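Nucleotidyl transferase (Methanothermobacter thermautotrophicus, PDB 6PLJ) probably acts as a nucleotidyltransferase with a MobA-like domain, possibly in the synthesis of the pseudomurein cell wall. Local coordinates at residues 126-131 against 179-184; 28-33 against 108-113; 211-216 against 230-235; 60-65 against 132-137; 153-158 against 194-199. One frame throughout, in Å; residues are numbered along the deposited sequence. Where two conformers were deposited one is given.

Contacts 1, 2 and 5 join helices to the same mixed beta sheet. In contacts 1 and 2 the strands are neighbours, and the contact centres lie about 10 Å apart. The centres of contacts 5 and 1 are about 11 Å apart, and Tyr184 packs on Leu195 and Met199 between them. Contact 4 involves the loop that follows strand 125-130. Its Ile63 also reaches Val29 and Ala31 of contact 2. Contact 3 joins the loop after strand 205-210 to the C-terminal helix, its centre about 25 Å from that of contact 1. Glu216 ties contact 3 to contact 4 through Ser137 and Gln133. The loop ends of contacts 2 and 4 probably border the nucleotide pocket, as in relatives.

Contact 1 of 5, residues 126-131 against 179-184; sequences ILCAAG and DLLRDY
Strand 126-130 and helix 179-184 pass at a CA-CA distance of 8.2 Å between Ile126 and Leu181. This is helix-on-sheet packing in the Rossmann-like alpha/beta fold of the MobA-like family. Leu181 is the one helix residue of this segment that reaches the strand. Its CG stands anti to the carbonyl carbon (chi1 -68°), and from there the CD1 branch extends to the sheet. CD1 meets Ile126 at CB, 3.6 Å away. The CG1 branch of Ile126 lies 3.9 Å from the same Leu181 CD1. The two side chains cross obliquely. Cys128, two residues further along the strand, sits on the same face of the sheet. Its SG is 3.9 Å from Leu181 CD1, so one methyl touches both strand residues. No hydrogen bond crosses the contact. It is a buried apolar junction. Leu181 also touches Ala176 on strand 174-177, and Cys128 also touches Leu114 of helix 110-120. The sheet face is therefore shared by two helices here. Further along the helix, Tyr184 hydrogen-bonds Asp202 through its OH. The helix turn that carries Leu181 is closed by Tyr184 N donating to Leu180 O at 3.0 Å.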
# COMPACT_ATOMS: atom_id res chain seq x y z
N ILE A 126 -12.52 1.48 -1.23
CA ILE A 126 -11.32 1.29 -0.44
C ILE A 126 -10.10 1.68 -1.26
O ILE A 126 -9.92 1.18 -2.35
CB ILE A 126 -11.14 -0.18 0.00
CG1 ILE A 126 -12.40 -0.77 0.66
CG2 ILE A 126 -9.96 -0.29 0.96
CD1 ILE A 126 -12.87 -0.06 1.91
N LEU A 127 -9.26 2.53 -0.69
CA LEU A 127 -7.93 2.80 -1.24
C LEU A 127 -6.94 1.91 -0.48
O LEU A 127 -6.75 2.10 0.72
CB LEU A 127 -7.58 4.28 -1.05
CG LEU A 127 -6.14 4.68 -1.43
CD1 LEU A 127 -5.94 4.50 -2.93
CD2 LEU A 127 -5.87 6.10 -0.98
N CYS A 128 -6.35 0.94 -1.18
CA CYS A 128 -5.42 -0.02 -0.58
C CYS A 128 -4.01 0.44 -0.88
O CYS A 128 -3.66 0.66 -2.05
CB CYS A 128 -5.61 -1.41 -1.19
SG CYS A 128 -7.21 -2.15 -0.76
N ALA A 129 -3.20 0.60 0.17
CA ALA A 129 -1.82 1.07 0.03
C ALA A 129 -0.88 0.17 0.80
O ALA A 129 -1.23 -0.38 1.84
CB ALA A 129 -1.69 2.50 0.52
N ALA A 130 0.33 0.04 0.26
CA ALA A 130 1.39 -0.72 0.92
C ALA A 130 2.15 0.18 1.86
O ALA A 130 2.62 1.24 1.48
CB ALA A 130 2.33 -1.28 -0.13
N GLY A 131 2.34 -0.28 3.10
CA GLY A 131 3.10 0.49 4.08
C GLY A 131 4.52 0.80 3.65
O GLY A 131 5.06 1.84 3.99
N ASP A 179 -17.28 -4.14 -1.83
CA ASP A 179 -17.90 -5.44 -2.09
C ASP A 179 -17.03 -6.25 -3.04
O ASP A 179 -16.86 -7.45 -2.85
CB ASP A 179 -19.28 -5.32 -2.75
CG ASP A 179 -20.37 -4.87 -1.81
OD1 ASP A 179 -20.19 -4.88 -0.58
OD2 ASP A 179 -21.45 -4.53 -2.35
N LEU A 180 -16.48 -5.61 -4.07
CA LEU A 180 -15.62 -6.30 -5.03
C LEU A 180 -14.38 -6.83 -4.32
O LEU A 180 -13.96 -7.97 -4.54
CB LEU A 180 -15.24 -5.37 -6.18
CG LEU A 180 -14.35 -6.00 -7.27
CD1 LEU A 180 -14.70 -5.43 -8.64
CD2 LEU A 180 -12.86 -5.84 -6.99
N LEU A 181 -13.76 -6.01 -3.47
CA LEU A 181 -12.61 -6.51 -2.70
C LEU A 181 -12.97 -7.66 -1.76
O LEU A 181 -12.18 -8.59 -1.58
CB LEU A 181 -11.93 -5.39 -1.93
CG LEU A 181 -11.22 -4.37 -2.82
CD1 LEU A 181 -10.82 -3.14 -2.02
CD2 LEU A 181 -10.00 -5.01 -3.48
N ARG A 182 -14.14 -7.61 -1.14
CA ARG A 182 -14.57 -8.69 -0.27
C ARG A 182 -14.78 -9.99 -1.05
O ARG A 182 -14.61 -11.06 -0.49
CB ARG A 182 -15.83 -8.32 0.51
CG ARG A 182 -15.64 -7.26 1.58
CD ARG A 182 -14.66 -7.66 2.67
NE ARG A 182 -15.09 -8.80 3.49
CZ ARG A 182 -15.70 -8.73 4.68
NH1 ARG A 182 -16.00 -9.84 5.32
NH2 ARG A 182 -16.00 -7.56 5.24
N ASP A 183 -15.13 -9.91 -2.33
CA ASP A 183 -15.25 -11.11 -3.17
C ASP A 183 -13.90 -11.63 -3.69
O ASP A 183 -13.72 -12.84 -3.80
CB ASP A 183 -16.21 -10.86 -4.33
CG ASP A 183 -17.67 -10.72 -3.87
OD1 ASP A 183 -18.00 -11.20 -2.76
OD2 ASP A 183 -18.47 -10.16 -4.64
N TYR A 184 -12.97 -10.74 -4.01
CA TYR A 184 -11.66 -11.16 -4.57
C TYR A 184 -10.57 -11.42 -3.54
O TYR A 184 -9.84 -12.39 -3.69
CB TYR A 184 -11.16 -10.15 -5.61
CG TYR A 184 -11.74 -10.39 -6.96
CD1 TYR A 184 -11.21 -11.38 -7.80
CD2 TYR A 184 -12.84 -9.67 -7.42
CE1 TYR A 184 -11.75 -11.63 -9.05
CE2 TYR A 184 -13.38 -9.90 -8.68
CZ TYR A 184 -12.84 -10.89 -9.48
OH TYR A 184 -13.39 -11.12 -10.72

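Contact 2 of 5, residues 28-33 against 108-113. With EDO (1,2-ethanediol), chain F; EDO (1,2-ethanediol), chain D.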
# COMPACT_ATOMS: atom_id res chain seq x y z
N VAL A 28 -6.93 1.56 3.45
CA VAL A 28 -6.40 0.43 4.18
C VAL A 28 -4.92 0.38 3.83
O VAL A 28 -4.57 0.19 2.65
CB VAL A 28 -7.11 -0.88 3.81
CG1 VAL A 28 -6.38 -2.08 4.41
CG2 VAL A 28 -8.57 -0.84 4.28
N VAL A 29 -4.08 0.56 4.83
CA VAL A 29 -2.63 0.49 4.65
C VAL A 29 -2.16 -0.85 5.21
O VAL A 29 -2.35 -1.13 6.41
CB VAL A 29 -1.92 1.66 5.36
CG1 VAL A 29 -0.40 1.54 5.20
CG2 VAL A 29 -2.43 2.99 4.80
N ALA A 30 -1.58 -1.66 4.35
CA ALA A 30 -1.03 -2.95 4.77
C ALA A 30 0.37 -2.72 5.32
O ALA A 30 1.28 -2.36 4.58
CB ALA A 30 -1.01 -3.91 3.61
N ALA A 31 0.53 -2.92 6.62
CA ALA A 31 1.77 -2.60 7.32
C ALA A 31 2.16 -3.76 8.23
O ALA A 31 2.71 -3.55 9.31
CB ALA A 31 1.60 -1.31 8.10
N ALA A 32 1.85 -4.98 7.79
CA ALA A 32 1.91 -6.17 8.66
C ALA A 32 2.94 -7.21 8.28
O ALA A 32 3.12 -8.17 9.03
CB ALA A 32 0.55 -6.83 8.72
N GLY A 33 3.59 -7.07 7.13
CA GLY A 33 4.43 -8.13 6.61
C GLY A 33 5.87 -8.08 7.09
O GLY A 33 6.35 -7.06 7.60
N VAL A 108 0.15 -14.11 7.94
CA VAL A 108 -0.81 -14.12 6.82
C VAL A 108 -0.28 -13.27 5.67
O VAL A 108 0.47 -12.32 5.89
CB VAL A 108 -2.24 -13.67 7.24
CG1 VAL A 108 -2.75 -14.54 8.38
CG2 VAL A 108 -2.30 -12.19 7.62
N PRO A 109 -0.65 -13.61 4.43
CA PRO A 109 -0.14 -12.87 3.29
C PRO A 109 -0.84 -11.53 3.08
O PRO A 109 -1.82 -11.21 3.78
CB PRO A 109 -0.40 -13.81 2.13
CG PRO A 109 -1.64 -14.51 2.53
CD PRO A 109 -1.49 -14.74 4.00
N LEU A 110 -0.33 -10.78 2.12
CA LEU A 110 -0.79 -9.40 1.85
C LEU A 110 -2.27 -9.33 1.59
O LEU A 110 -2.95 -8.45 2.12
CB LEU A 110 -0.03 -8.80 0.65
CG LEU A 110 -0.39 -7.36 0.29
CD1 LEU A 110 -0.16 -6.46 1.49
CD2 LEU A 110 0.41 -6.86 -0.91
N SER A 111 -2.80 -10.25 0.78
CA SER A 111 -4.24 -10.24 0.47
C SER A 111 -5.08 -10.40 1.73
O SER A 111 -6.11 -9.73 1.87
CB SER A 111 -4.59 -11.31 -0.58
OG SER A 111 -4.36 -12.60 -0.08
N ALA A 112 -4.64 -11.24 2.67
CA ALA A 112 -5.34 -11.43 3.94
C ALA A 112 -5.25 -10.21 4.84
O ALA A 112 -6.19 -9.92 5.57
CB ALA A 112 -4.78 -12.65 4.67
N SER A 113 -4.10 -9.53 4.84
CA SER A 113 -3.94 -8.28 5.58
C SER A 113 -4.88 -7.24 5.03
O SER A 113 -5.56 -6.57 5.78
CB SER A 113 -2.51 -7.73 5.50
OG SER A 113 -1.65 -8.60 6.18
C1 EDO F . 1.23 -6.18 4.62
O1 EDO F . 0.53 -6.44 5.67
C2 EDO F . 2.27 -5.26 4.82
O2 EDO F . 2.63 -4.88 3.53
C1 EDO D . 4.67 -12.10 5.23
O1 EDO D . 5.29 -10.89 4.81
C2 EDO D . 4.24 -11.97 6.68
O2 EDO D . 3.18 -12.89 6.94
O HOH W 1 1.34 -10.22 7.15
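No ring or other flat side chain takes part where Ala30 and Ala32 meet Leu110 and Ser113, so there are no stacked faces or ring edges here. Methyl groups and one hydroxyl do the touching. The segments belong to the first strand of the Rossmann-like sheet, its following loop, and the start of helix 110-120. That loop is the glycine-containing one which in relatives wraps the nucleotide. Ala30 CB lies 3.4 Å from Leu110 CD1, but Leu110 has two conformers, so this tightness is doubtful. The CG of Leu110 stands anti to its backbone N (chi1 -179°), which brings the end of the side chain toward the strand. Ala32 CB approaches Ser113 OG at 3.8 Å. The hydroxyl has its own partner in Asn103 ND2. A 1,2-ethanediol, probably from the crystallisation liquor, sits between strand and helix. Ala32 N donates to its O1 at 2.9 Å, a bent bond of 138°. Its O2 makes a weak bond to Ala30 O. Carbon C1 of this glycol lies 3.3 Å from Ala30 CB. Pro109 occupies the N-cap position, and Ser113 N returns to Pro109 O. A second glycol donates from O2 to Val108 O at 3.0 Å. One water also donates to Val108 O at 2.6 Å and weakly to Ala32 O.

Contact 3 of 5, residues 211-216 against 230-235. With EDO (1,2-ethanediol), chain E.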
# COMPACT_ATOMS: atom_id res chain seq x y z
N ALA A 211 1.75 7.26 -12.76
CA ALA A 211 2.47 7.86 -11.64
C ALA A 211 2.94 9.27 -11.97
O ALA A 211 3.30 9.56 -13.11
CB ALA A 211 3.67 7.01 -11.27
N SER A 212 2.94 10.13 -10.96
CA SER A 212 3.56 11.45 -11.09
C SER A 212 5.04 11.33 -11.40
O SER A 212 5.57 12.06 -12.23
CB SER A 212 3.35 12.26 -9.80
OG SER A 212 3.89 13.58 -9.92
N ARG A 213 5.71 10.40 -10.71
CA ARG A 213 7.14 10.18 -10.83
C ARG A 213 7.29 8.65 -10.68
O ARG A 213 6.56 8.06 -9.88
CB ARG A 213 7.90 10.86 -9.67
CG ARG A 213 7.55 12.30 -9.28
CD ARG A 213 8.41 13.33 -9.98
NE ARG A 213 7.85 14.68 -9.88
CZ ARG A 213 8.27 15.60 -9.02
NH1 ARG A 213 7.69 16.79 -9.01
NH2 ARG A 213 9.26 15.34 -8.19
N PRO A 214 8.21 8.00 -11.43
CA PRO A 214 8.38 6.54 -11.24
C PRO A 214 8.76 6.08 -9.84
O PRO A 214 8.50 4.93 -9.49
CB PRO A 214 9.49 6.19 -12.23
CG PRO A 214 9.27 7.18 -13.32
CD PRO A 214 8.94 8.46 -12.63
N ILE A 215 9.35 6.96 -9.04
CA ILE A 215 9.67 6.65 -7.65
C ILE A 215 8.41 6.18 -6.89
O ILE A 215 8.50 5.41 -5.94
CB ILE A 215 10.32 7.86 -6.95
CG1 ILE A 215 10.99 7.43 -5.63
CG2 ILE A 215 9.32 8.99 -6.74
CD1 ILE A 215 12.18 6.54 -5.83
N GLU A 216 7.24 6.65 -7.31
CA GLU A 216 5.98 6.25 -6.66
C GLU A 216 5.72 4.75 -6.71
O GLU A 216 5.05 4.21 -5.81
CB GLU A 216 4.80 7.01 -7.26
CG GLU A 216 4.88 8.52 -7.06
CD GLU A 216 3.62 9.25 -7.47
OE1 GLU A 216 2.99 8.84 -8.46
OE2 GLU A 216 3.28 10.24 -6.80
N ARG A 230 14.86 7.51 -0.27
CA ARG A 230 15.44 8.54 0.62
C ARG A 230 16.08 9.65 -0.22
O ARG A 230 15.93 10.77 0.11
CB ARG A 230 16.43 7.90 1.60
CG ARG A 230 17.13 8.88 2.53
CD ARG A 230 18.14 8.18 3.44
NE ARG A 230 19.42 8.02 2.77
CZ ARG A 230 20.47 7.37 3.25
NH1 ARG A 230 21.57 7.30 2.53
NH2 ARG A 230 20.41 6.76 4.42
N ASP A 231 16.79 9.27 -1.27
CA ASP A 231 17.43 10.27 -2.14
C ASP A 231 16.40 11.20 -2.78
O ASP A 231 16.64 12.42 -2.91
CB ASP A 231 18.28 9.60 -3.22
CG ASP A 231 19.56 8.98 -2.67
OD1 ASP A 231 19.95 9.26 -1.51
OD2 ASP A 231 20.17 8.20 -3.42
N HIS A 232 15.26 10.65 -3.18
CA HIS A 232 14.17 11.46 -3.72
C HIS A 232 13.62 12.45 -2.69
O HIS A 232 13.41 13.62 -3.01
CB HIS A 232 13.06 10.54 -4.22
CG HIS A 232 11.74 11.21 -4.43
ND1 HIS A 232 11.52 12.12 -5.43
CD2 HIS A 232 10.56 11.05 -3.80
CE1 HIS A 232 10.25 12.51 -5.40
NE2 HIS A 232 9.65 11.87 -4.41
N PHE A 233 13.38 11.95 -1.48
CA PHE A 233 12.89 12.76 -0.36
C PHE A 233 13.88 13.89 -0.03
O PHE A 233 13.47 15.04 0.13
CB PHE A 233 12.60 11.88 0.87
CG PHE A 233 11.20 11.31 0.90
CD1 PHE A 233 10.77 10.40 -0.04
CD2 PHE A 233 10.31 11.70 1.89
CE1 PHE A 233 9.48 9.90 -0.02
CE2 PHE A 233 9.02 11.20 1.93
CZ PHE A 233 8.61 10.29 0.98
N LEU A 234 15.17 13.57 0.03
CA LEU A 234 16.22 14.59 0.28
C LEU A 234 16.23 15.68 -0.80
O LEU A 234 16.47 16.86 -0.50
CB LEU A 234 17.61 13.95 0.40
CG LEU A 234 17.86 13.15 1.68
CD1 LEU A 234 19.10 12.28 1.55
CD2 LEU A 234 17.99 14.07 2.89
N ARG A 235 15.95 15.31 -2.05
CA ARG A 235 15.89 16.30 -3.14
C ARG A 235 14.69 17.22 -3.05
O ARG A 235 14.83 18.42 -3.28
CB ARG A 235 15.82 15.65 -4.52
CG ARG A 235 17.14 15.18 -5.06
CD ARG A 235 17.00 14.88 -6.54
NE ARG A 235 16.07 13.77 -6.78
CZ ARG A 235 16.38 12.47 -6.73
NH1 ARG A 235 15.44 11.57 -6.98
NH2 ARG A 235 17.61 12.06 -6.44
C1 EDO E . 22.70 5.52 -2.39
O1 EDO E . 22.11 6.80 -2.18
C2 EDO E . 22.06 4.88 -3.60
O2 EDO E . 20.79 5.49 -3.84
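The main interaction is a CH-pi contact between Ile215 and His232. Ile215 CG2 sits 3.7 Å from the centroid of the His232 ring, only 9° off the ring normal. It is therefore over the middle of one face. The CG1 branch of Ile215 adds apolar contact and lies 4.0 Å from His232 CB. The imidazole reaches the loop because His232 CG is anti to the backbone N (chi1 163°). Polar groups meet more loosely. Arg213 NH2 comes to the edge of the ring, 4.1 Å from His232 CE1. The guanidinium and ring planes are nearly perpendicular, 89° apart, and NH2 lies near the ring plane.

Hydrogen bonds hold the loop itself. Ser212 N donates to Glu216 OE1 at 2.8 Å, meeting the oxygen from above the carboxylate plane. Glu216 is held further by Ser137 and Thr140. On the helix, Asp231 OD2 accepts from both hydroxyls of a 1,2-ethanediol, O1 at 2.7 Å and O2 at 2.8 Å. The contact packs the loop after strand 205-210, with its short 3-10 turn, against the C-terminal helix 223-236. Replacing His232 by an alanine would probably uncover Ile215 CG2 and open a gap between loop and helix. The chemistry implies that dispersion, not charge pairing, joins the two segments. With Arg213 NH2 just 4.8 Å from His232 ND1, protonation of the imidazole is perhaps made less favourable, though the Glu216 carboxylate, farther off, may partly offset this.

Contact 4 of 5, residues 60-65 against 132-137; sequences VTVIEA and DQPAVS
Apolar packing between Val62, Ala65 and Pro134 carries this contact. Val62 meets the proline ring at a slant, with Val62 CG1 3.9 Å from Pro134 CG. This branch is anti to the backbone N (chi1 163°), and it also reaches the backbone of Asp132, with CG1 4.2 Å from Asp132 CA. Pro134 CB completes the apolar set at 4.0 Å from Ala65 CB. The proline ring thus rests against the first turn of helix 62-72. Leu57 touches Val62, Ala65 and Pro134 from strand 56-57. One contact involves the backbone: Val62 O sits 3.7 Å from Pro134 CB.

The second segment is the loop that leaves the C-terminal end of strand 125-130 in this Rossmann-like domain, a region that probably borders the nucleotide site, as in relatives. It holds a type I beta turn from Gln133 to Val136, with Pro134 inside the turn.

Hydrogen bonds fix each side separately. Thr61 and Glu64 form a capping box at the start of the helix. Glu64 N donates to Thr61 OG1 at 3.2 Å, nearly straight at 161°. Thr61 N donates weakly to Glu64 OE2 in return. The Thr61 hydroxyl also donates to Glu64 OE2 at 2.7 Å, on the anti lone pair. On the loop, Gln133 NE2 is bonded to Met172 O and Glu216 O. Asp132 OD2 makes a salt bridge to Lys52 NZ, outside the two segments.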
# COMPACT_ATOMS: atom_id res chain seq x y z
N VAL A 60 10.50 11.33 10.01
CA VAL A 60 9.61 10.35 10.65
C VAL A 60 10.10 8.97 10.20
O VAL A 60 11.29 8.79 9.97
CB VAL A 60 8.12 10.64 10.33
CG1 VAL A 60 7.69 11.95 10.98
CG2 VAL A 60 7.86 10.67 8.83
N THR A 61 9.21 7.98 10.15
CA THR A 61 9.52 6.66 9.63
C THR A 61 8.83 6.44 8.29
O THR A 61 7.91 7.17 7.90
CB THR A 61 8.99 5.59 10.58
OG1 THR A 61 7.59 5.81 10.77
CG2 THR A 61 9.69 5.64 11.94
N VAL A 62 9.28 5.41 7.59
CA VAL A 62 8.65 4.99 6.35
C VAL A 62 7.14 4.86 6.53
O VAL A 62 6.38 5.36 5.71
CB VAL A 62 9.28 3.65 5.85
CG1 VAL A 62 8.43 2.93 4.81
CG2 VAL A 62 10.66 3.93 5.28
N ILE A 63 6.71 4.14 7.57
CA ILE A 63 5.27 3.91 7.72
C ILE A 63 4.51 5.21 7.98
O ILE A 63 3.43 5.42 7.43
CB ILE A 63 4.94 2.82 8.77
CG1 ILE A 63 3.44 2.50 8.75
CG2 ILE A 63 5.38 3.20 10.18
CD1 ILE A 63 2.92 2.00 7.42
N GLU A 64 5.09 6.11 8.77
CA GLU A 64 4.46 7.41 8.99
C GLU A 64 4.37 8.18 7.67
O GLU A 64 3.37 8.86 7.43
CB GLU A 64 5.23 8.24 10.02
CG GLU A 64 5.04 7.76 11.45
CD GLU A 64 6.06 8.36 12.40
OE1 GLU A 64 5.76 9.42 13.01
OE2 GLU A 64 7.15 7.76 12.55
N ALA A 65 5.40 8.10 6.84
CA ALA A 65 5.37 8.76 5.54
C ALA A 65 4.23 8.25 4.66
O ALA A 65 3.50 9.02 4.04
CB ALA A 65 6.70 8.62 4.84
N ASP A 132 5.11 -0.10 2.86
CA ASP A 132 6.50 0.01 2.40
C ASP A 132 6.67 0.72 1.07
O ASP A 132 7.71 0.59 0.44
CB ASP A 132 7.16 -1.38 2.33
CG ASP A 132 6.58 -2.27 1.27
OD1 ASP A 132 5.69 -1.85 0.50
OD2 ASP A 132 7.01 -3.45 1.21
N GLN A 133 5.66 1.47 0.65
CA GLN A 133 5.71 2.21 -0.60
C GLN A 133 5.44 3.69 -0.29
O GLN A 133 4.39 4.25 -0.66
CB GLN A 133 4.68 1.60 -1.54
CG GLN A 133 4.76 2.05 -2.98
CD GLN A 133 3.72 1.36 -3.86
OE1 GLN A 133 3.03 0.44 -3.42
NE2 GLN A 133 3.61 1.81 -5.09
N PRO A 134 6.40 4.35 0.36
CA PRO A 134 6.14 5.65 0.97
C PRO A 134 6.29 6.86 0.05
O PRO A 134 6.05 7.96 0.51
CB PRO A 134 7.20 5.73 2.07
CG PRO A 134 8.35 5.00 1.48
CD PRO A 134 7.71 3.82 0.80
N ALA A 135 6.70 6.66 -1.20
CA ALA A 135 6.92 7.79 -2.11
C ALA A 135 5.73 8.09 -3.00
O ALA A 135 5.84 8.93 -3.88
CB ALA A 135 8.17 7.55 -2.96
N VAL A 136 4.57 7.45 -2.76
CA VAL A 136 3.40 7.79 -3.56
C VAL A 136 2.88 9.14 -3.08
O VAL A 136 2.69 9.34 -1.89
CB VAL A 136 2.25 6.76 -3.47
CG1 VAL A 136 1.25 7.05 -4.58
CG2 VAL A 136 2.74 5.33 -3.64
N SER A 137 2.65 10.07 -4.00
CA SER A 137 2.17 11.38 -3.60
C SER A 137 0.69 11.34 -3.25
O SER A 137 -0.06 10.53 -3.79
CB SER A 137 2.39 12.42 -4.70
OG SER A 137 1.59 12.14 -5.83

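Contact 5 of 5, residues 153-158 against 194-199; sequences VSILAR and PLLWMM
Ile155 overlaps Leu196 at the ends of the two side chains, which meet tip to tip. Ile155 CD1 lies 3.4 Å from Leu196 CD1, closer than usual van der Waals contact. The other branch, Leu196 CD2, is 4.0 Å from the same Ile155 CD1. The isoleucine reaches this far because its side chain is extended, with chi1 -169° and chi2 162°. Two residues earlier on the strand, Val153 makes the second contact. Its CG2 touches Met199 SD at 3.9 Å, and the side chains cross at about a right angle. The methionine sulfur is thus used as an apolar surface. Met199 is extended beyond CG, and it also packs on Leu180 and Tyr184 of helix 178-184. No hydrogen bond links the segments, and all four residues are buried. Leu174 of strand 174-177 touches both Ile155 and Leu196. The strand itself pairs with strand 205-210, through Tyr207 and Val209. Helix 192-201 packs on the same face of the sheet as helix 178-184. Such apolar layering of helices on a mixed sheet is typical of the Rossmann-like alpha/beta fold of MobA-like nucleotidyltransferases.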
# COMPACT_ATOMS: atom_id res chain seq x y z
N VAL A 153 -11.75 -1.19 -10.83
CA VAL A 153 -10.56 -1.15 -10.00
C VAL A 153 -9.62 -0.16 -10.65
O VAL A 153 -9.43 -0.19 -11.88
CB VAL A 153 -9.90 -2.53 -9.86
CG1 VAL A 153 -8.65 -2.46 -8.99
CG2 VAL A 153 -10.89 -3.54 -9.27
N SER A 154 -9.05 0.73 -9.85
CA SER A 154 -8.08 1.70 -10.33
C SER A 154 -6.77 1.38 -9.65
O SER A 154 -6.75 0.87 -8.54
CB SER A 154 -8.53 3.11 -10.02
OG SER A 154 -8.65 3.28 -8.62
N ILE A 155 -5.67 1.65 -10.33
CA ILE A 155 -4.36 1.20 -9.85
C ILE A 155 -3.25 2.08 -10.37
O ILE A 155 -3.39 2.68 -11.44
CB ILE A 155 -4.15 -0.27 -10.28
CG1 ILE A 155 -2.93 -0.89 -9.59
CG2 ILE A 155 -4.08 -0.40 -11.81
CD1 ILE A 155 -2.95 -2.39 -9.65
N LEU A 156 -2.17 2.18 -9.59
CA LEU A 156 -0.98 2.89 -10.05
C LEU A 156 -0.35 2.10 -11.19
O LEU A 156 0.03 0.96 -11.03
CB LEU A 156 0.02 3.07 -8.90
CG LEU A 156 1.27 3.91 -9.22
CD1 LEU A 156 0.87 5.33 -9.58
CD2 LEU A 156 2.24 3.89 -8.04
N ALA A 157 -0.28 2.74 -12.35
CA ALA A 157 0.19 2.10 -13.57
C ALA A 157 1.70 2.16 -13.65
O ALA A 157 2.34 3.03 -13.05
CB ALA A 157 -0.42 2.79 -14.78
N ARG A 158 2.27 1.22 -14.39
CA ARG A 158 3.70 1.18 -14.65
C ARG A 158 4.07 2.17 -15.75
O ARG A 158 5.20 2.65 -15.81
CB ARG A 158 4.10 -0.26 -15.01
CG ARG A 158 5.55 -0.50 -15.34
CD ARG A 158 6.50 -0.15 -14.21
NE ARG A 158 6.29 -0.92 -12.98
CZ ARG A 158 7.13 -0.92 -11.93
NH1 ARG A 158 8.24 -0.17 -11.94
NH2 ARG A 158 6.87 -1.65 -10.86
N PRO A 194 -1.19 -11.63 -8.67
CA PRO A 194 -2.04 -12.71 -9.20
C PRO A 194 -3.54 -12.43 -9.15
O PRO A 194 -4.27 -12.78 -10.09
CB PRO A 194 -1.66 -13.92 -8.33
CG PRO A 194 -0.28 -13.63 -7.88
CD PRO A 194 -0.22 -12.14 -7.68
N LEU A 195 -4.02 -11.75 -8.10
CA LEU A 195 -5.42 -11.32 -8.06
C LEU A 195 -5.82 -10.35 -9.15
O LEU A 195 -6.94 -10.38 -9.62
CB LEU A 195 -5.80 -10.69 -6.70
CG LEU A 195 -6.18 -11.58 -5.54
CD1 LEU A 195 -6.63 -10.71 -4.37
CD2 LEU A 195 -7.27 -12.58 -5.92
N LEU A 196 -4.91 -9.44 -9.53
CA LEU A 196 -5.22 -8.49 -10.58
C LEU A 196 -5.38 -9.20 -11.94
O LEU A 196 -6.28 -8.88 -12.72
CB LEU A 196 -4.14 -7.41 -10.65
CG LEU A 196 -4.00 -6.54 -9.40
CD1 LEU A 196 -2.71 -5.73 -9.48
CD2 LEU A 196 -5.20 -5.63 -9.25
N TRP A 197 -4.51 -10.17 -12.19
CA TRP A 197 -4.62 -11.02 -13.38
C TRP A 197 -5.93 -11.82 -13.38
O TRP A 197 -6.56 -11.96 -14.42
CB TRP A 197 -3.43 -11.97 -13.48
CG TRP A 197 -2.15 -11.33 -13.90
CD1 TRP A 197 -1.05 -11.10 -13.12
CD2 TRP A 197 -1.80 -10.88 -15.22
NE1 TRP A 197 -0.05 -10.53 -13.86
CE2 TRP A 197 -0.48 -10.39 -15.15
CE3 TRP A 197 -2.48 -10.85 -16.44
CZ2 TRP A 197 0.18 -9.87 -16.27
CZ3 TRP A 197 -1.82 -10.33 -17.56
CH2 TRP A 197 -0.51 -9.84 -17.46
N MET A 198 -6.31 -12.34 -12.22
CA MET A 198 -7.61 -13.01 -12.04
C MET A 198 -8.77 -12.09 -12.40
O MET A 198 -9.66 -12.47 -13.16
CB MET A 198 -7.78 -13.46 -10.59
CG MET A 198 -7.23 -14.83 -10.27
SD MET A 198 -7.97 -15.43 -8.74
CE MET A 198 -9.67 -14.93 -8.99
N MET A 199 -8.75 -10.88 -11.84
CA MET A 199 -9.75 -9.86 -12.15
C MET A 199 -9.88 -9.56 -13.64
O MET A 199 -10.98 -9.49 -14.18
CB MET A 199 -9.44 -8.55 -11.41
CG MET A 199 -9.69 -8.59 -9.93
SD MET A 199 -9.11 -7.06 -9.15
CE MET A 199 -9.29 -7.56 -7.44